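Transcriptional regulator ComR (Streptococcus vestibularis F0396, PDB 6HU8) probably binds DNA as a regulator of competence in streptococci, belonging to the RNPP family of peptide-pheromone sensors with a helix-turn-helix and a TPR domain. Local coordinates at residues R10-R15 and R39-E44; I72-T77 and F112-E117; D167-H172 and K182-I187; A205-L210 and D231-V236. One frame throughout, in Å; residues are numbered along the deposited sequence.

Contact 1 of 4, residues R10-R15 and R39-E44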
# COMPACT_ATOMS: atom_id res chain seq x y z
N ARG A 10 30.23 2.01 8.28
CA ARG A 10 30.70 3.35 7.93
C ARG A 10 29.81 4.43 8.53
O ARG A 10 30.29 5.44 9.03
CB ARG A 10 30.76 3.53 6.41
CG ARG A 10 32.08 3.10 5.83
CD ARG A 10 32.11 3.30 4.33
NE ARG A 10 32.76 2.17 3.67
CZ ARG A 10 32.13 1.26 2.94
NH1 ARG A 10 32.82 0.27 2.38
NH2 ARG A 10 30.81 1.32 2.76
N ILE A 11 28.51 4.20 8.46
CA ILE A 11 27.55 5.11 9.05
C ILE A 11 27.75 5.18 10.56
O ILE A 11 27.81 6.27 11.15
CB ILE A 11 26.11 4.68 8.74
CG1 ILE A 11 25.80 4.91 7.25
CG2 ILE A 11 25.13 5.42 9.62
CD1 ILE A 11 24.50 4.23 6.77
N LYS A 12 27.84 4.01 11.18
CA LYS A 12 27.99 3.92 12.62
C LYS A 12 29.30 4.56 13.08
O LYS A 12 29.32 5.26 14.11
CB LYS A 12 27.93 2.46 13.08
CG LYS A 12 28.04 2.28 14.59
CD LYS A 12 27.61 0.87 14.99
CE LYS A 12 28.74 0.09 15.64
NZ LYS A 12 28.85 0.39 17.10
N THR A 13 30.38 4.32 12.34
CA THR A 13 31.68 4.86 12.74
C THR A 13 31.67 6.39 12.68
O THR A 13 32.18 7.05 13.59
CB THR A 13 32.83 4.31 11.87
OG1 THR A 13 32.96 2.91 12.11
CG2 THR A 13 34.15 4.98 12.22
N GLU A 14 31.06 6.94 11.65
CA GLU A 14 31.04 8.40 11.51
C GLU A 14 30.12 9.07 12.54
O GLU A 14 30.45 10.13 13.08
CB GLU A 14 30.61 8.78 10.10
CG GLU A 14 30.58 10.28 9.86
CD GLU A 14 31.97 10.89 9.92
OE1 GLU A 14 32.09 12.02 10.45
OE2 GLU A 14 32.93 10.25 9.44
N ARG A 15 28.96 8.45 12.79
CA ARG A 15 28.07 8.95 13.83
C ARG A 15 28.79 9.02 15.18
O ARG A 15 28.73 10.05 15.88
CB ARG A 15 26.82 8.05 13.95
CG ARG A 15 25.83 8.55 15.00
CD ARG A 15 24.58 7.68 15.12
NE ARG A 15 24.88 6.27 15.39
CZ ARG A 15 25.26 5.78 16.56
NH1 ARG A 15 25.45 6.59 17.60
NH2 ARG A 15 25.50 4.48 16.70
N ARG A 39 19.04 -1.18 12.45
CA ARG A 39 19.08 -2.30 11.52
C ARG A 39 20.11 -2.04 10.43
O ARG A 39 20.79 -2.96 9.95
CB ARG A 39 17.69 -2.56 10.90
CG ARG A 39 16.71 -3.25 11.86
CD ARG A 39 15.42 -3.69 11.18
NE ARG A 39 14.62 -2.57 10.69
CZ ARG A 39 13.68 -1.96 11.40
NH1 ARG A 39 13.44 -2.35 12.65
NH2 ARG A 39 13.00 -0.95 10.88
N ILE A 40 20.25 -0.77 10.04
CA ILE A 40 21.27 -0.40 9.04
C ILE A 40 22.66 -0.59 9.63
O ILE A 40 23.51 -1.27 9.04
CB ILE A 40 21.08 1.06 8.55
CG1 ILE A 40 19.80 1.19 7.72
CG2 ILE A 40 22.33 1.56 7.79
CD1 ILE A 40 19.43 2.63 7.40
N GLU A 41 22.90 -0.02 10.82
CA GLU A 41 24.23 -0.10 11.44
C GLU A 41 24.63 -1.53 11.77
O GLU A 41 25.81 -1.84 11.82
CB GLU A 41 24.30 0.77 12.70
CG GLU A 41 24.20 2.28 12.40
CD GLU A 41 24.43 3.17 13.62
OE1 GLU A 41 24.44 2.65 14.75
OE2 GLU A 41 24.59 4.40 13.44
N LYS A 42 23.65 -2.42 11.97
CA LYS A 42 23.95 -3.81 12.30
C LYS A 42 24.10 -4.68 11.05
O LYS A 42 24.35 -5.87 11.16
CB LYS A 42 22.86 -4.41 13.20
CG LYS A 42 22.95 -4.04 14.67
CD LYS A 42 21.75 -4.60 15.43
CE LYS A 42 22.02 -4.71 16.92
NZ LYS A 42 22.82 -3.57 17.45
N GLY A 43 23.92 -4.09 9.87
CA GLY A 43 24.02 -4.84 8.63
C GLY A 43 22.75 -5.59 8.27
O GLY A 43 22.73 -6.35 7.30
N GLU A 44 21.67 -5.39 9.03
CA GLU A 44 20.42 -6.11 8.77
C GLU A 44 19.63 -5.58 7.59
O GLU A 44 18.92 -6.32 6.90
CB GLU A 44 19.53 -6.09 10.02
CG GLU A 44 20.16 -6.85 11.17
CD GLU A 44 19.41 -6.67 12.47
OE1 GLU A 44 18.18 -6.51 12.42
OE2 GLU A 44 20.07 -6.67 13.54

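Contact 2 of 4, residues I72-T77 and F112-E117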
# COMPACT_ATOMS: atom_id res chain seq x y z
N ILE A 72 24.08 1.42 -3.47
CA ILE A 72 22.72 1.09 -3.04
C ILE A 72 21.73 1.18 -4.19
O ILE A 72 20.52 1.13 -3.96
CB ILE A 72 22.22 2.02 -1.93
CG1 ILE A 72 22.33 3.47 -2.39
CG2 ILE A 72 22.98 1.77 -0.64
CD1 ILE A 72 21.58 4.44 -1.51
N GLU A 73 22.23 1.31 -5.41
CA GLU A 73 21.32 1.49 -6.53
C GLU A 73 20.69 0.18 -7.00
O GLU A 73 21.28 -0.91 -6.91
CB GLU A 73 22.02 2.20 -7.69
CG GLU A 73 22.94 1.32 -8.50
CD GLU A 73 23.71 2.14 -9.52
OE1 GLU A 73 24.00 3.32 -9.22
OE2 GLU A 73 24.01 1.62 -10.61
N ILE A 74 19.47 0.32 -7.50
CA ILE A 74 18.62 -0.80 -7.85
C ILE A 74 18.48 -0.85 -9.37
O ILE A 74 18.26 0.17 -10.01
CB ILE A 74 17.24 -0.64 -7.16
CG1 ILE A 74 17.42 -0.37 -5.66
CG2 ILE A 74 16.35 -1.85 -7.40
CD1 ILE A 74 16.13 0.02 -4.95
N PRO A 75 18.67 -2.04 -9.95
CA PRO A 75 18.61 -2.18 -11.42
C PRO A 75 17.24 -1.81 -12.00
O PRO A 75 16.22 -2.02 -11.35
CB PRO A 75 18.91 -3.66 -11.64
CG PRO A 75 19.68 -4.10 -10.42
CD PRO A 75 19.10 -3.28 -9.28
N ASP A 76 17.23 -1.27 -13.22
CA ASP A 76 15.99 -0.95 -13.92
C ASP A 76 15.06 -2.17 -14.00
O ASP A 76 13.86 -2.04 -13.94
CB ASP A 76 16.27 -0.43 -15.33
CG ASP A 76 16.83 0.98 -15.34
OD1 ASP A 76 16.76 1.65 -14.28
OD2 ASP A 76 17.32 1.43 -16.40
N THR A 77 15.65 -3.35 -14.13
CA THR A 77 14.91 -4.60 -14.25
C THR A 77 14.01 -4.88 -13.04
O THR A 77 12.90 -5.42 -13.17
CB THR A 77 15.88 -5.78 -14.43
OG1 THR A 77 16.89 -5.70 -13.42
CG2 THR A 77 16.54 -5.74 -15.80
N PHE A 112 16.46 -9.71 -3.71
CA PHE A 112 16.34 -9.47 -2.27
C PHE A 112 17.62 -8.90 -1.63
O PHE A 112 17.56 -8.22 -0.60
CB PHE A 112 15.97 -10.76 -1.54
CG PHE A 112 17.14 -11.68 -1.32
CD1 PHE A 112 17.53 -12.58 -2.30
CD2 PHE A 112 17.85 -11.64 -0.13
CE1 PHE A 112 18.61 -13.41 -2.11
CE2 PHE A 112 18.93 -12.47 0.08
CZ PHE A 112 19.31 -13.36 -0.91
N ASP A 113 18.77 -9.18 -2.24
CA ASP A 113 20.04 -8.82 -1.61
C ASP A 113 20.51 -7.41 -1.97
O ASP A 113 21.50 -6.93 -1.43
CB ASP A 113 21.15 -9.84 -1.96
CG ASP A 113 22.30 -9.82 -0.92
OD1 ASP A 113 22.02 -9.58 0.27
OD2 ASP A 113 23.48 -10.03 -1.30
N ILE A 114 19.80 -6.73 -2.86
CA ILE A 114 20.19 -5.35 -3.16
C ILE A 114 19.05 -4.38 -2.89
O ILE A 114 19.11 -3.23 -3.32
CB ILE A 114 20.69 -5.19 -4.63
CG1 ILE A 114 19.71 -5.82 -5.63
CG2 ILE A 114 22.06 -5.85 -4.80
CD1 ILE A 114 18.50 -4.97 -5.97
N LEU A 115 18.01 -4.84 -2.19
CA LEU A 115 16.82 -4.02 -1.93
C LEU A 115 16.85 -3.42 -0.52
O LEU A 115 17.25 -4.09 0.44
CB LEU A 115 15.52 -4.84 -2.11
CG LEU A 115 15.17 -5.26 -3.54
CD1 LEU A 115 13.95 -6.20 -3.60
CD2 LEU A 115 14.94 -4.06 -4.45
N PRO A 116 16.45 -2.15 -0.40
CA PRO A 116 16.32 -1.54 0.93
C PRO A 116 15.07 -2.06 1.64
O PRO A 116 14.22 -2.73 1.05
CB PRO A 116 16.19 -0.05 0.63
CG PRO A 116 15.53 -0.00 -0.70
CD PRO A 116 16.09 -1.20 -1.47
N GLU A 117 14.97 -1.71 2.92
CA GLU A 117 13.90 -2.19 3.78
C GLU A 117 12.51 -1.91 3.23
O GLU A 117 11.62 -2.76 3.32
CB GLU A 117 14.07 -1.55 5.15
CG GLU A 117 13.42 -2.26 6.28
CD GLU A 117 13.85 -1.64 7.61
OE1 GLU A 117 14.90 -2.05 8.16
OE2 GLU A 117 13.14 -0.72 8.07

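Contact 3 of 4, residues D167-H172 and K182-I187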
# COMPACT_ATOMS: atom_id res chain seq x y z
N ASP A 167 -2.21 0.28 2.59
CA ASP A 167 -3.01 -0.93 2.37
C ASP A 167 -2.87 -1.90 3.56
O ASP A 167 -3.87 -2.43 4.07
CB ASP A 167 -2.58 -1.61 1.07
CG ASP A 167 -3.70 -2.36 0.41
OD1 ASP A 167 -4.80 -2.44 0.99
OD2 ASP A 167 -3.47 -2.87 -0.71
N TYR A 168 -1.64 -2.10 4.03
CA TYR A 168 -1.38 -3.01 5.16
C TYR A 168 -2.07 -2.51 6.43
O TYR A 168 -2.56 -3.30 7.26
CB TYR A 168 0.12 -3.17 5.40
CG TYR A 168 0.53 -4.49 6.04
CD1 TYR A 168 -0.02 -5.69 5.60
CD2 TYR A 168 1.48 -4.53 7.06
CE1 TYR A 168 0.36 -6.90 6.17
CE2 TYR A 168 1.88 -5.73 7.63
CZ TYR A 168 1.31 -6.91 7.19
OH TYR A 168 1.71 -8.09 7.75
N TYR A 169 -2.09 -1.19 6.58
CA TYR A 169 -2.80 -0.57 7.70
C TYR A 169 -4.30 -0.93 7.65
O TYR A 169 -4.84 -1.44 8.63
CB TYR A 169 -2.60 0.96 7.69
CG TYR A 169 -3.65 1.72 8.48
CD1 TYR A 169 -3.80 1.53 9.86
CD2 TYR A 169 -4.47 2.65 7.85
CE1 TYR A 169 -4.77 2.22 10.58
CE2 TYR A 169 -5.45 3.36 8.57
CZ TYR A 169 -5.59 3.13 9.93
OH TYR A 169 -6.54 3.82 10.65
N PHE A 170 -4.95 -0.70 6.52
CA PHE A 170 -6.37 -1.06 6.37
C PHE A 170 -6.58 -2.54 6.63
O PHE A 170 -7.59 -2.94 7.24
CB PHE A 170 -6.88 -0.68 4.97
CG PHE A 170 -6.92 0.80 4.74
CD1 PHE A 170 -7.28 1.67 5.78
CD2 PHE A 170 -6.61 1.34 3.51
CE1 PHE A 170 -7.33 3.04 5.59
CE2 PHE A 170 -6.66 2.72 3.31
CZ PHE A 170 -7.01 3.56 4.35
N TYR A 171 -5.62 -3.35 6.18
CA TYR A 171 -5.63 -4.79 6.44
C TYR A 171 -5.66 -5.12 7.94
O TYR A 171 -6.21 -6.14 8.33
CB TYR A 171 -4.41 -5.42 5.79
CG TYR A 171 -4.34 -6.94 5.80
CD1 TYR A 171 -5.25 -7.70 5.08
CD2 TYR A 171 -3.33 -7.60 6.48
CE1 TYR A 171 -5.17 -9.09 5.06
CE2 TYR A 171 -3.23 -8.99 6.46
CZ TYR A 171 -4.16 -9.73 5.75
OH TYR A 171 -4.07 -11.10 5.73
N HIS A 172 -5.06 -4.26 8.77
CA HIS A 172 -5.14 -4.43 10.23
C HIS A 172 -6.57 -4.20 10.75
O HIS A 172 -6.97 -4.77 11.77
CB HIS A 172 -4.22 -3.45 10.97
CG HIS A 172 -2.78 -3.84 10.97
ND1 HIS A 172 -2.05 -3.98 9.80
CD2 HIS A 172 -1.93 -4.12 11.98
CE1 HIS A 172 -0.81 -4.33 10.10
NE2 HIS A 172 -0.71 -4.42 11.42
N LYS A 182 -8.99 8.75 15.02
CA LYS A 182 -8.21 9.91 14.59
C LYS A 182 -7.26 9.53 13.46
O LYS A 182 -7.11 10.28 12.47
CB LYS A 182 -7.41 10.50 15.76
CG LYS A 182 -8.28 11.07 16.88
CD LYS A 182 -7.44 11.47 18.11
CE LYS A 182 -8.32 11.52 19.36
NZ LYS A 182 -7.61 12.00 20.59
N ILE A 183 -6.58 8.39 13.63
CA ILE A 183 -5.65 7.91 12.62
C ILE A 183 -6.38 7.60 11.32
O ILE A 183 -5.97 8.06 10.25
CB ILE A 183 -4.90 6.66 13.09
CG1 ILE A 183 -3.93 7.00 14.23
CG2 ILE A 183 -4.17 6.01 11.92
CD1 ILE A 183 -3.13 5.81 14.69
N PHE A 184 -7.47 6.84 11.43
CA PHE A 184 -8.24 6.45 10.25
C PHE A 184 -8.68 7.67 9.45
O PHE A 184 -8.43 7.76 8.24
CB PHE A 184 -9.46 5.62 10.67
CG PHE A 184 -10.30 5.15 9.50
CD1 PHE A 184 -9.91 4.05 8.74
CD2 PHE A 184 -11.49 5.81 9.16
CE1 PHE A 184 -10.68 3.61 7.66
CE2 PHE A 184 -12.27 5.37 8.08
CZ PHE A 184 -11.87 4.27 7.33
N ASP A 185 -9.31 8.63 10.12
CA ASP A 185 -9.80 9.82 9.42
C ASP A 185 -8.66 10.61 8.79
O ASP A 185 -8.81 11.17 7.70
CB ASP A 185 -10.61 10.72 10.35
CG ASP A 185 -11.92 10.08 10.81
OD1 ASP A 185 -12.26 8.99 10.32
OD2 ASP A 185 -12.61 10.67 11.67
N ARG A 186 -7.51 10.68 9.46
CA ARG A 186 -6.38 11.40 8.90
C ARG A 186 -5.89 10.71 7.63
O ARG A 186 -5.61 11.36 6.63
CB ARG A 186 -5.23 11.50 9.90
CG ARG A 186 -4.03 12.29 9.37
CD ARG A 186 -2.69 11.61 9.69
NE ARG A 186 -2.70 10.96 11.00
CZ ARG A 186 -2.31 11.53 12.14
NH1 ARG A 186 -2.35 10.84 13.28
NH2 ARG A 186 -1.88 12.79 12.15
N ILE A 187 -5.78 9.39 7.69
CA ILE A 187 -5.30 8.64 6.53
C ILE A 187 -6.28 8.75 5.36
O ILE A 187 -5.89 9.10 4.24
CB ILE A 187 -5.05 7.16 6.88
CG1 ILE A 187 -3.81 7.02 7.78
CG2 ILE A 187 -4.86 6.33 5.64
CD1 ILE A 187 -2.54 7.55 7.13

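Contact 4 of 4, residues A205-L210 and D231-V236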
# COMPACT_ATOMS: atom_id res chain seq x y z
N ALA A 205 -2.69 0.84 -6.91
CA ALA A 205 -2.48 0.85 -5.47
C ALA A 205 -3.45 1.83 -4.83
O ALA A 205 -4.04 1.54 -3.79
CB ALA A 205 -1.02 1.20 -5.11
N LEU A 206 -3.61 2.99 -5.44
CA LEU A 206 -4.53 3.99 -4.90
C LEU A 206 -5.98 3.49 -4.97
O LEU A 206 -6.77 3.68 -4.02
CB LEU A 206 -4.37 5.31 -5.66
CG LEU A 206 -5.34 6.44 -5.30
CD1 LEU A 206 -5.09 6.94 -3.89
CD2 LEU A 206 -5.28 7.57 -6.33
N PHE A 207 -6.32 2.85 -6.08
CA PHE A 207 -7.67 2.32 -6.24
C PHE A 207 -7.96 1.28 -5.14
O PHE A 207 -9.03 1.30 -4.54
CB PHE A 207 -7.85 1.69 -7.62
CG PHE A 207 -9.23 1.16 -7.85
CD1 PHE A 207 -10.23 2.00 -8.30
CD2 PHE A 207 -9.53 -0.17 -7.61
CE1 PHE A 207 -11.53 1.51 -8.50
CE2 PHE A 207 -10.80 -0.66 -7.79
CZ PHE A 207 -11.81 0.18 -8.24
N ASN A 208 -7.01 0.39 -4.89
CA ASN A 208 -7.21 -0.66 -3.90
C ASN A 208 -7.30 -0.10 -2.47
O ASN A 208 -8.02 -0.64 -1.63
CB ASN A 208 -6.08 -1.69 -4.01
CG ASN A 208 -6.25 -2.60 -5.20
OD1 ASN A 208 -7.38 -2.87 -5.62
ND2 ASN A 208 -5.15 -3.09 -5.76
N ASP A 209 -6.56 0.97 -2.19
CA ASP A 209 -6.71 1.65 -0.91
C ASP A 209 -8.08 2.30 -0.79
O ASP A 209 -8.70 2.27 0.27
CB ASP A 209 -5.64 2.71 -0.73
CG ASP A 209 -4.32 2.13 -0.31
OD1 ASP A 209 -4.22 0.89 -0.20
OD2 ASP A 209 -3.39 2.92 -0.09
N LEU A 210 -8.54 2.92 -1.86
CA LEU A 210 -9.88 3.51 -1.85
C LEU A 210 -10.95 2.43 -1.66
O LEU A 210 -11.92 2.63 -0.93
CB LEU A 210 -10.10 4.29 -3.14
CG LEU A 210 -9.34 5.61 -3.22
CD1 LEU A 210 -9.33 6.14 -4.62
CD2 LEU A 210 -9.97 6.61 -2.28
N ASP A 231 -16.64 8.71 -5.49
CA ASP A 231 -16.27 9.66 -6.54
C ASP A 231 -14.80 9.54 -6.93
O ASP A 231 -14.43 9.62 -8.12
CB ASP A 231 -16.59 11.08 -6.08
CG ASP A 231 -18.07 11.42 -6.20
OD1 ASP A 231 -18.75 10.80 -7.04
OD2 ASP A 231 -18.56 12.29 -5.46
N LYS A 232 -13.95 9.33 -5.93
CA LYS A 232 -12.52 9.22 -6.19
C LYS A 232 -12.24 7.92 -6.93
O LYS A 232 -11.47 7.89 -7.89
CB LYS A 232 -11.72 9.29 -4.89
CG LYS A 232 -10.21 9.50 -5.12
CD LYS A 232 -9.89 10.97 -5.32
CE LYS A 232 -8.37 11.22 -5.42
NZ LYS A 232 -8.00 12.47 -4.71
N LEU A 233 -12.90 6.85 -6.49
CA LEU A 233 -12.77 5.55 -7.15
C LEU A 233 -13.10 5.64 -8.65
O LEU A 233 -12.37 5.10 -9.49
CB LEU A 233 -13.66 4.52 -6.48
CG LEU A 233 -13.16 3.93 -5.18
CD1 LEU A 233 -14.36 3.41 -4.42
CD2 LEU A 233 -12.18 2.80 -5.48
N LEU A 234 -14.20 6.32 -8.96
CA LEU A 234 -14.62 6.48 -10.35
C LEU A 234 -13.64 7.38 -11.10
O LEU A 234 -13.36 7.17 -12.28
CB LEU A 234 -16.05 7.05 -10.41
CG LEU A 234 -17.18 6.14 -9.91
CD1 LEU A 234 -18.54 6.80 -10.10
CD2 LEU A 234 -17.16 4.80 -10.62
N ALA A 235 -13.11 8.40 -10.42
CA ALA A 235 -12.10 9.27 -11.03
C ALA A 235 -10.82 8.52 -11.38
O ALA A 235 -10.22 8.77 -12.44
CB ALA A 235 -11.77 10.43 -10.11
N VAL A 236 -10.40 7.59 -10.53
CA VAL A 236 -9.21 6.79 -10.85
C VAL A 236 -9.48 5.87 -12.03
O VAL A 236 -8.66 5.77 -12.95
CB VAL A 236 -8.74 5.95 -9.66
CG1 VAL A 236 -7.61 5.02 -10.08
CG2 VAL A 236 -8.30 6.85 -8.51

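Contact 1 of 4, residues R10-R15 and R39-E44
Glu41 reaches across to Lys12 and Arg15 and pins helix 34-41 to helix 3-17 in what is, by family, a Cro/C1-type helix-turn-helix DNA-binding domain. Glu41 CB lies 4.0 Å from Lys12 CB. One bond further, Glu41 CG rests 3.8 Å from the same Lys12 CB, so the aliphatic root of the lysine pads the glutamate stem, the two side chains crossing at about a right angle; Lys12 NZ itself turns away to Glu16. A chi2 of -173° extends the chain at CD, and the carboxylate beyond it meets the Arg15 guanidinium. Here the grip is side-on and two-pronged: Arg15 NE to Glu41 OE2 at 2.7 Å, almost straight at 174°, and Arg15 NH2 to Glu41 OE1 at 2.9 Å. Both oxygens use their syn lone pairs, and the two flat groups are nearly coplanar. Arg22 adds a second salt bridge to OE1, which should favour a charged carboxylate although Glu41 is buried. Beside the salt bridge, Ile11 and Ile40 meet against helix 49-59, where both touch Ile55. Their closest atoms are Ile11 CD1 and Ile40 CG2, 3.6 Å apart.

Contact 2 of 4, residues I72-T77 and F112-E117
Ile74 turns both of its branches to the loop 112-117: CG2 lies between two methyls, and CD1 abuts a proline ring. The short branch, CG2, has Leu115 CD2 at 3.9 Å and Ile114 CD1 at 4.0 Å. The longer branch runs past the Ile114 carbonyl and ends tip to tip with the proline, Ile74 CD1 lying 3.7 Å from Pro116 CD. Ile74 therefore straddles three consecutive residues. The bump coming back the other way is Ile114: its CD1, placed by a chi2 of 81°, touches both Ile74 CG2 and the next residue, Pro75, whose CD is 3.8 Å from that methyl. Leu115 starts off facing away, yet its end swings back to the contact while also packing on Leu120 and Leu123 of helix 117-131. Each segment leads into a helix of the tetratricopeptide-family region, with Pro75 the N-cap of helix 76-87 and Pro116 that of helix 117-131, so the contact joins the segments that lead into the two helices, beside the helix-turn-helix domain, where Ile72 touches Ile7. All the closest pairs are carbon to carbon, and the carbonyl O of Ile114 is buried with no partner in the model. The contact thus rests on shape and the hydrophobic effect, and pays for one unsatisfied carbonyl.

Contact 3 of 4, residues D167-H172 and K182-I187
The hydroxyl of Tyr169 drives into the backbone of helix 181-192 at Phe184, and this is the tight end of the contact. Tyr169 OH lies 3.2 Å from Phe184 CA and 3.4 Å from Phe184 CB, arriving in the plane of the Phe184 ring at its edge. The Phe184 amide N is also near, but the angle is too poor for a hydrogen bond, so the oxygen meets its neighbour by packing. CG of Tyr169 stands anti to the backbone N (chi1 160°), which starts the ring off toward the other helix; Ile183 CG2 comes within 3.8 Å of Tyr169 CZ. The two helices follow one another in the chain as an antiparallel hairpin of the kind that builds TPR superhelices, here well splayed, with segment axes 12.1 Å apart at 143°. Large rings span that width. Away from the hydroxyl the fit relaxes: the Tyr169 and Ile187 side chains slide past each other in opposite directions, Tyr169 CE2 4.1 Å from Ile187 CG1, and the Phe170 and Phe184 side chains cross at about a right angle, their CE1 atoms 4.0 Å apart. Phe170 CZ comes somewhat closer to Ile187 CG2, 3.7 Å. Neighbouring helices back these residues: Phe149 of helix 139-152 stacks on Tyr169, and Leu216 of helix 200-219 touches both phenylalanines. Toward solvent, Ile183 is only partly covered, Lys182 and Arg186 are exposed, and Lys182 points away from helix 160-173.

Contact 4 of 4, residues A205-L210 and D231-V236
Leu233 lays a methyl group on the ring of Phe207, and that CH-pi contact sits at the heart of an antiparallel helix pair in the tetratricopeptide-family region. Leu233 CD2 stands over one face of the ring, 3.7 Å from the centroid of Phe207 and displaced toward the rim, so that the nearest ring atom is Phe207 CE1 at 3.3 Å. A chi1 of -178° puts CG of Phe207 anti to the backbone N, from where the ring reaches Leu233; the Leu233 carbonyl O lies in the ring plane at its edge. Next come the purely aliphatic meetings. The same Leu233 CD2 is squeezed against Leu210 CB at 3.5 Å, tighter than usual for two carbons, so this methyl is wedged between a ring face and the leucine stem. Val236 spreads its two methyls: CG2 touches Leu206 CD2 at 3.8 Å, while CG1 lies 4.1 Å from Phe207 CB. Close packing agrees with the helix geometry, segment axes 9.7 Å apart at 157°. The third kind is mixed. Lys232 offers only its hydrocarbon part to helix 200-219, CG lying 3.5 Å from Leu210 CD1, while its NZ hydrogen-bonds the carbonyls of Leu192, at the end of helix 181-192, and Gln194 just after it. Val249 of helix 246-261 also touches both Phe207 and Leu233. With the side-chain contacts nearly all carbon to carbon and the lysine amine satisfied elsewhere, apolar burial and dispersion probably dominate between these segments, with shape rather than polar pairing likely fixing their alignment.

From the N terminus the contacts come strictly in series; none nests in or crosses another. Contact 1 closes a loop of 23 residues inside the helix-turn-helix domain. Contact 2 closes a longer, largely helical one, joining the segments that lead into helices 76-87 and 117-131. The two meet where Arg39 of contact 1 forms a salt bridge with Glu117 of contact 2, tying the helix-turn-helix to the tetratricopeptide region. Contact 3 then closes a short connection of nine residues between successive helices, and contact 4 closes a loop of 20 residues between helices 200-219 and 226-240. These two touch by packing, Phe170 CE2 against Asp209 O among others. Contacts 1 and 4 are about 40 Å apart between centres.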